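Exported gluconolactonase (Xanthomonas campestris pv. campestris, PDB 3DR2) catalyses the hydrolysis of gluconolactone as a six-bladed, calcium-binding beta-propeller of the SMP-30 family, probably in secondary routes of glucose metabolism. Local coordinates at residues A51-E54 / L59-S62; R68-R73 / V78-D83. All coordinates share one frame; numbering follows the deposited sequence.

Contact 1 (A51-E54 / L59-S62); sequences AWWE and LVWS
With CG anti to the backbone N in W53 (chi1 -166°) and CG1 of V60 likewise (chi1 178°), the other V60 methyl, CG2, is left beside its own backbone N, where it meets the indole: V60 CG2 lies 3.8 Å from W53 CE3 and also touches W53 CB. The methyl approaches the six-membered ring obliquely, while the pyrrole N-H of W53 is engaged by the backbone O of Q97. W52 and L59, a non-hydrogen-bonded pair, project from the other side of the sheet. The CD2 branch of L59 lies 3.8 Å from A51 O and only loosely approaches W52 CE3, at 4.4 Å. W52 NE1 donates in the plane of its ring to E54 OE1 (2.9 Å), which fixes the rotation of the indole. A51 and V60 form the hydrogen-bonded pair: A51 N donates to V60 O (2.7 Å) and V60 N to A51 O (2.8 Å). The side chain of A51 is about 6 Å from a bound calcium ion; E48, earlier on the same strand, is a calcium ligand, probably of this same ion. A51 and V60 thus satisfy each other's backbone N-H and C=O between apolar contacts on both faces.

Contact 2 (R68-R73 / V78-D83); sequences RVLGWR and VDVLLD
R68 and D83 lie side by side and point the same way, their guanidinium and carboxylate planes 29° apart. R68 NE makes a salt bridge to D83 OD1 (2.9 Å), with the oxygen somewhat tilted from the guanidinium plane, and one water joins R68 NH2 to D83 OD2. V80 CG2 sits over one face of the same guanidinium, 3.7 Å from R68 NE, and also touches L70 CD2. D79 points to the other face, where R73 crosses it at about a right angle. The R73 chain bends at chi2 (-55°), which turns its guanidinium toward D79; R73 NE then donates in its own plane to the anti lone pair of D79 OD2 (2.8 Å). L81 CD2 packs obliquely against R73 NH2, and L81 CD1 lies 3.7 Å from the CA of G71, which has no side chain. V69 and L82 run alongside each other, CB to CB at 3.7 Å. L81 and L82 both face V69 in a classic beta bulge: V69 O accepts from L81 N (2.8 Å) and L82 N (3.1 Å). R68 also donates to P156 O and G159 O of the second subunit, and D83 OD1 pairs with R67 of that subunit. These charges therefore serve the dimer interface as well, and D83, with two arginines and a calcium ion about 4 Å from its side chain, is probably ionised.

In the fold
From the N terminus, strand 6-8 is laid down first and later borders strand 78-83 as the outermost strand of the sheet. After passing through other sheets, the chain returns in strand 47-53, and contact 1 closes the short turn leading into strand 58-63; contact 2 closes the next hairpin turn, between strands 68-73 and 78-83. The two follow in series, neither enclosing nor crossing the other. Strands 58-63 and 68-73 join them, with W61 O to L70 N and L59 O to W72 N as probable hydrogen bonds and V60 packed on V69. Together they build an antiparallel propeller blade from strand 47-53, which carries the calcium ligand E48, to strand 78-83, with the R68 and D83 end of contact 2 meeting the second subunit.

Contact 1 (A51-E54 / L59-S62)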
ATOM      1  N   ALA A  51     -14.543 -12.826  -2.192  1.00 13.14           N
ATOM      2  CA  ALA A  51     -15.098 -14.164  -2.073  1.00 13.63           C
ATOM      3  C   ALA A  51     -16.089 -14.191  -0.918  1.00 16.92           C
ATOM      4  O   ALA A  51     -15.777 -13.757   0.193  1.00 14.94           O
ATOM      5  CB  ALA A  51     -13.985 -15.172  -1.827  1.00 14.38           C
ATOM      6  N   TRP A  52     -17.286 -14.703  -1.183  1.00 13.67           N
ATOM      7  CA  TRP A  52     -18.308 -14.785  -0.150  1.00 15.10           C
ATOM      8  C   TRP A  52     -18.052 -16.002   0.729  1.00 14.15           C
ATOM      9  O   TRP A  52     -17.927 -17.122   0.235  1.00 16.44           O
ATOM     10  CB  TRP A  52     -19.699 -14.874  -0.780  1.00 17.74           C
ATOM     11  CG  TRP A  52     -20.780 -15.078   0.239  1.00 18.76           C
ATOM     12  CD1 TRP A  52     -21.447 -16.239   0.505  1.00 20.33           C
ATOM     13  CD2 TRP A  52     -21.282 -14.105   1.166  1.00 19.27           C
ATOM     14  NE1 TRP A  52     -22.331 -16.051   1.538  1.00 18.92           N
ATOM     15  CE2 TRP A  52     -22.250 -14.752   1.963  1.00 19.56           C
ATOM     16  CE3 TRP A  52     -21.004 -12.753   1.399  1.00 18.49           C
ATOM     17  CZ2 TRP A  52     -22.949 -14.089   2.983  1.00 20.04           C
ATOM     18  CZ3 TRP A  52     -21.697 -12.092   2.414  1.00 20.77           C
ATOM     19  CH2 TRP A  52     -22.658 -12.765   3.193  1.00 19.94           C
ATOM     20  N   TRP A  53     -17.984 -15.763   2.034  1.00 14.99           N
ATOM     21  CA  TRP A  53     -17.719 -16.798   3.026  1.00 15.40           C
ATOM     22  C   TRP A  53     -19.001 -17.047   3.819  1.00 17.87           C
ATOM     23  O   TRP A  53     -19.258 -16.382   4.823  1.00 17.57           O
ATOM     24  CB  TRP A  53     -16.603 -16.304   3.950  1.00 16.05           C
ATOM     25  CG  TRP A  53     -15.979 -17.340   4.823  1.00 17.36           C
ATOM     26  CD1 TRP A  53     -16.136 -18.696   4.745  1.00 17.38           C
ATOM     27  CD2 TRP A  53     -15.041 -17.103   5.880  1.00 17.97           C
ATOM     28  NE1 TRP A  53     -15.350 -19.316   5.689  1.00 19.82           N
ATOM     29  CE2 TRP A  53     -14.667 -18.361   6.397  1.00 19.91           C
ATOM     30  CE3 TRP A  53     -14.479 -15.947   6.440  1.00 19.00           C
ATOM     31  CZ2 TRP A  53     -13.754 -18.498   7.449  1.00 22.02           C
ATOM     32  CZ3 TRP A  53     -13.571 -16.083   7.486  1.00 19.27           C
ATOM     33  CH2 TRP A  53     -13.219 -17.351   7.978  1.00 22.70           C
ATOM     34  N   GLU A  54     -19.799 -18.005   3.357  1.00 17.75           N
ATOM     35  CA  GLU A  54     -21.072 -18.336   3.992  1.00 18.77           C
ATOM     36  C   GLU A  54     -20.980 -18.631   5.488  1.00 19.81           C
ATOM     37  O   GLU A  54     -21.761 -18.096   6.284  1.00 20.49           O
ATOM     38  CB  GLU A  54     -21.714 -19.529   3.277  1.00 20.23           C
ATOM     39  CG  GLU A  54     -23.042 -19.986   3.876  1.00 22.49           C
ATOM     40  CD  GLU A  54     -24.198 -19.024   3.627  1.00 24.13           C
ATOM     41  OE1 GLU A  54     -23.994 -17.938   3.048  1.00 23.41           O
ATOM     42  OE2 GLU A  54     -25.333 -19.362   4.022  1.00 27.63           O
ATOM     43  N   LEU A  59     -17.916 -11.006   3.455  1.00 14.62           N
ATOM     44  CA  LEU A  59     -17.346 -10.869   2.116  1.00 14.36           C
ATOM     45  C   LEU A  59     -15.851 -10.660   2.360  1.00 14.37           C
ATOM     46  O   LEU A  59     -15.441  -9.645   2.927  1.00 13.56           O
ATOM     47  CB  LEU A  59     -17.923  -9.655   1.377  1.00 15.39           C
ATOM     48  CG  LEU A  59     -17.545  -9.481  -0.106  1.00 16.60           C
ATOM     49  CD1 LEU A  59     -16.069  -9.105  -0.267  1.00 13.55           C
ATOM     50  CD2 LEU A  59     -17.847 -10.777  -0.859  1.00 13.74           C
ATOM     51  N   VAL A  60     -15.053 -11.634   1.947  1.00 12.60           N
ATOM     52  CA  VAL A  60     -13.603 -11.596   2.110  1.00 12.97           C
ATOM     53  C   VAL A  60     -12.935 -11.034   0.855  1.00  9.95           C
ATOM     54  O   VAL A  60     -13.278 -11.431  -0.249  1.00 12.59           O
ATOM     55  CB  VAL A  60     -13.060 -13.026   2.327  1.00 12.96           C
ATOM     56  CG1 VAL A  60     -11.547 -12.995   2.441  1.00 15.99           C
ATOM     57  CG2 VAL A  60     -13.694 -13.652   3.566  1.00 17.09           C
ATOM     58  N   TRP A  61     -11.996 -10.107   1.005  1.00 11.51           N
ATOM     59  CA  TRP A  61     -11.303  -9.596  -0.171  1.00 11.54           C
ATOM     60  C   TRP A  61      -9.928  -9.092   0.239  1.00 12.41           C
ATOM     61  O   TRP A  61      -9.663  -8.911   1.426  1.00 10.86           O
ATOM     62  CB  TRP A  61     -12.142  -8.523  -0.882  1.00 12.80           C
ATOM     63  CG  TRP A  61     -11.971  -7.110  -0.441  1.00 11.95           C
ATOM     64  CD1 TRP A  61     -11.262  -6.143  -1.081  1.00 12.64           C
ATOM     65  CD2 TRP A  61     -12.579  -6.479   0.694  1.00 11.48           C
ATOM     66  NE1 TRP A  61     -11.393  -4.942  -0.426  1.00 12.63           N
ATOM     67  CE2 TRP A  61     -12.197  -5.120   0.670  1.00 12.50           C
ATOM     68  CE3 TRP A  61     -13.414  -6.929   1.726  1.00 13.12           C
ATOM     69  CZ2 TRP A  61     -12.618  -4.203   1.640  1.00 14.49           C
ATOM     70  CZ3 TRP A  61     -13.833  -6.017   2.691  1.00 13.37           C
ATOM     71  CH2 TRP A  61     -13.433  -4.669   2.639  1.00 12.53           C
ATOM     72  N   SER A  62      -9.043  -8.900  -0.733  1.00 10.72           N
ATOM     73  CA  SER A  62      -7.686  -8.467  -0.430  1.00 10.21           C
ATOM     74  C   SER A  62      -7.358  -7.026  -0.741  1.00 12.18           C
ATOM     75  O   SER A  62      -7.882  -6.451  -1.682  1.00 12.22           O
ATOM     76  CB  SER A  62      -6.671  -9.300  -1.227  1.00 11.64           C
ATOM     77  OG  SER A  62      -6.804 -10.677  -0.974  1.00 12.39           O
TER

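Contact 2 (R68-R73 / V78-D83)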
ATOM      1  N   ARG A  68      -3.165  -6.961   3.230  1.00 12.55           N
ATOM      2  CA  ARG A  68      -4.179  -7.406   4.174  1.00 12.69           C
ATOM      3  C   ARG A  68      -5.281  -8.140   3.441  1.00 12.60           C
ATOM      4  O   ARG A  68      -5.491  -7.925   2.251  1.00 13.47           O
ATOM      5  CB  ARG A  68      -4.826  -6.210   4.879  1.00 15.01           C
ATOM      6  CG  ARG A  68      -4.030  -5.586   6.006  1.00 14.25           C
ATOM      7  CD  ARG A  68      -4.791  -4.378   6.528  1.00 17.21           C
ATOM      8  NE  ARG A  68      -4.316  -3.919   7.828  1.00 16.15           N
ATOM      9  CZ  ARG A  68      -4.421  -2.662   8.248  1.00 19.19           C
ATOM     10  NH1 ARG A  68      -4.970  -1.750   7.468  1.00 16.49           N
ATOM     11  NH2 ARG A  68      -4.000  -2.321   9.455  1.00 17.70           N
ATOM     12  N   VAL A  69      -5.967  -9.020   4.164  1.00 11.94           N
ATOM     13  CA  VAL A  69      -7.135  -9.715   3.645  1.00 13.96           C
ATOM     14  C   VAL A  69      -8.199  -9.198   4.614  1.00 13.37           C
ATOM     15  O   VAL A  69      -8.095  -9.415   5.827  1.00 14.31           O
ATOM     16  CB  VAL A  69      -7.032 -11.243   3.759  1.00 15.87           C
ATOM     17  CG1 VAL A  69      -8.396 -11.860   3.500  1.00 15.05           C
ATOM     18  CG2 VAL A  69      -6.036 -11.776   2.736  1.00 17.17           C
ATOM     19  N   LEU A  70      -9.189  -8.491   4.081  1.00 11.54           N
ATOM     20  CA  LEU A  70     -10.250  -7.883   4.885  1.00 14.32           C
ATOM     21  C   LEU A  70     -11.547  -8.670   4.852  1.00 15.74           C
ATOM     22  O   LEU A  70     -11.776  -9.473   3.949  1.00 13.20           O
ATOM     23  CB  LEU A  70     -10.513  -6.467   4.375  1.00 14.40           C
ATOM     24  CG  LEU A  70      -9.255  -5.597   4.286  1.00 13.21           C
ATOM     25  CD1 LEU A  70      -9.551  -4.323   3.522  1.00 17.18           C
ATOM     26  CD2 LEU A  70      -8.758  -5.291   5.697  1.00 13.49           C
ATOM     27  N   GLY A  71     -12.400  -8.414   5.842  1.00 14.58           N
ATOM     28  CA  GLY A  71     -13.679  -9.089   5.917  1.00 15.06           C
ATOM     29  C   GLY A  71     -14.812  -8.117   6.200  1.00 16.26           C
ATOM     30  O   GLY A  71     -14.816  -7.432   7.225  1.00 14.82           O
ATOM     31  N   TRP A  72     -15.772  -8.052   5.283  1.00 14.21           N
ATOM     32  CA  TRP A  72     -16.927  -7.174   5.437  1.00 15.96           C
ATOM     33  C   TRP A  72     -18.043  -7.956   6.119  1.00 15.50           C
ATOM     34  O   TRP A  72     -18.452  -9.005   5.624  1.00 14.81           O
ATOM     35  CB  TRP A  72     -17.416  -6.699   4.069  1.00 13.82           C
ATOM     36  CG  TRP A  72     -18.690  -5.912   4.122  1.00 14.58           C
ATOM     37  CD1 TRP A  72     -18.830  -4.592   4.444  1.00 15.55           C
ATOM     38  CD2 TRP A  72     -20.008  -6.401   3.851  1.00 15.45           C
ATOM     39  NE1 TRP A  72     -20.157  -4.227   4.387  1.00 15.91           N
ATOM     40  CE2 TRP A  72     -20.901  -5.318   4.025  1.00 16.85           C
ATOM     41  CE3 TRP A  72     -20.523  -7.650   3.478  1.00 17.52           C
ATOM     42  CZ2 TRP A  72     -22.283  -5.447   3.836  1.00 16.83           C
ATOM     43  CZ3 TRP A  72     -21.899  -7.776   3.290  1.00 18.35           C
ATOM     44  CH2 TRP A  72     -22.760  -6.677   3.470  1.00 18.18           C
ATOM     45  N   ARG A  73     -18.514  -7.443   7.257  1.00 15.41           N
ATOM     46  CA  ARG A  73     -19.597  -8.068   8.018  1.00 17.43           C
ATOM     47  C   ARG A  73     -20.902  -7.408   7.565  1.00 16.73           C
ATOM     48  O   ARG A  73     -20.907  -6.251   7.156  1.00 18.65           O
ATOM     49  CB  ARG A  73     -19.397  -7.844   9.519  1.00 18.02           C
ATOM     50  CG  ARG A  73     -17.972  -8.054  10.023  1.00 19.65           C
ATOM     51  CD  ARG A  73     -17.395  -9.424   9.677  1.00 20.68           C
ATOM     52  NE  ARG A  73     -16.155  -9.655  10.420  1.00 19.14           N
ATOM     53  CZ  ARG A  73     -15.495 -10.809  10.465  1.00 19.85           C
ATOM     54  NH1 ARG A  73     -15.941 -11.870   9.796  1.00 19.13           N
ATOM     55  NH2 ARG A  73     -14.405 -10.916  11.219  1.00 17.09           N
ATOM     56  N   VAL A  78     -15.855  -3.792   8.978  1.00 16.44           N
ATOM     57  CA  VAL A  78     -14.802  -4.388   8.167  1.00 15.84           C
ATOM     58  C   VAL A  78     -13.662  -4.672   9.136  1.00 16.01           C
ATOM     59  O   VAL A  78     -13.180  -3.767   9.829  1.00 15.03           O
ATOM     60  CB  VAL A  78     -14.307  -3.449   7.038  1.00 15.57           C
ATOM     61  CG1 VAL A  78     -13.191  -4.140   6.249  1.00 17.28           C
ATOM     62  CG2 VAL A  78     -15.456  -3.100   6.098  1.00 19.31           C
ATOM     63  N   ASP A  79     -13.257  -5.936   9.201  1.00 16.32           N
ATOM     64  CA  ASP A  79     -12.182  -6.371  10.082  1.00 16.33           C
ATOM     65  C   ASP A  79     -11.011  -6.900   9.268  1.00 16.39           C
ATOM     66  O   ASP A  79     -11.179  -7.324   8.130  1.00 14.72           O
ATOM     67  CB  ASP A  79     -12.668  -7.499  11.000  1.00 19.53           C
ATOM     68  CG  ASP A  79     -13.766  -7.059  11.934  1.00 21.36           C
ATOM     69  OD1 ASP A  79     -13.567  -6.034  12.614  1.00 20.14           O
ATOM     70  OD2 ASP A  79     -14.817  -7.738  11.995  1.00 24.34           O
ATOM     71  N   VAL A  80      -9.821  -6.866   9.856  1.00 16.17           N
ATOM     72  CA  VAL A  80      -8.647  -7.405   9.186  1.00 16.38           C
ATOM     73  C   VAL A  80      -8.621  -8.894   9.538  1.00 16.80           C
ATOM     74  O   VAL A  80      -8.481  -9.256  10.712  1.00 18.53           O
ATOM     75  CB  VAL A  80      -7.348  -6.738   9.691  1.00 16.21           C
ATOM     76  CG1 VAL A  80      -6.136  -7.390   9.026  1.00 17.44           C
ATOM     77  CG2 VAL A  80      -7.376  -5.243   9.386  1.00 15.43           C
ATOM     78  N   LEU A  81      -8.773  -9.751   8.530  1.00 16.65           N
ATOM     79  CA  LEU A  81      -8.766 -11.199   8.731  1.00 15.78           C
ATOM     80  C   LEU A  81      -7.344 -11.751   8.711  1.00 18.42           C
ATOM     81  O   LEU A  81      -7.007 -12.638   9.493  1.00 16.02           O
ATOM     82  CB  LEU A  81      -9.611 -11.892   7.653  1.00 17.51           C
ATOM     83  CG  LEU A  81     -11.101 -11.528   7.617  1.00 19.54           C
ATOM     84  CD1 LEU A  81     -11.780 -12.220   6.431  1.00 19.25           C
ATOM     85  CD2 LEU A  81     -11.760 -11.946   8.927  1.00 21.66           C
ATOM     86  N   LEU A  82      -6.522 -11.228   7.804  1.00 15.73           N
ATOM     87  CA  LEU A  82      -5.121 -11.630   7.685  1.00 16.03           C
ATOM     88  C   LEU A  82      -4.322 -10.343   7.523  1.00 14.88           C
ATOM     89  O   LEU A  82      -4.629  -9.534   6.653  1.00 15.44           O
ATOM     90  CB  LEU A  82      -4.912 -12.536   6.467  1.00 17.85           C
ATOM     91  CG  LEU A  82      -5.565 -13.916   6.536  1.00 18.81           C
ATOM     92  CD1 LEU A  82      -5.360 -14.651   5.224  1.00 25.18           C
ATOM     93  CD2 LEU A  82      -4.964 -14.704   7.680  1.00 22.89           C
ATOM     94  N   ASP A  83      -3.301 -10.154   8.357  1.00 15.59           N
ATOM     95  CA  ASP A  83      -2.500  -8.935   8.314  1.00 14.72           C
ATOM     96  C   ASP A  83      -1.058  -9.177   7.866  1.00 17.80           C
ATOM     97  O   ASP A  83      -0.530 -10.286   8.004  1.00 17.55           O
ATOM     98  CB  ASP A  83      -2.515  -8.273   9.700  1.00 15.24           C
ATOM     99  CG  ASP A  83      -2.091  -6.813   9.664  1.00 18.21           C
ATOM    100  OD1 ASP A  83      -2.547  -6.070   8.764  1.00 17.18           O
ATOM    101  OD2 ASP A  83      -1.316  -6.403  10.554  1.00 19.58           O
TER
HETATM  102  O   HOH W   1      -2.674  -3.874  11.342  1.00 28.02           O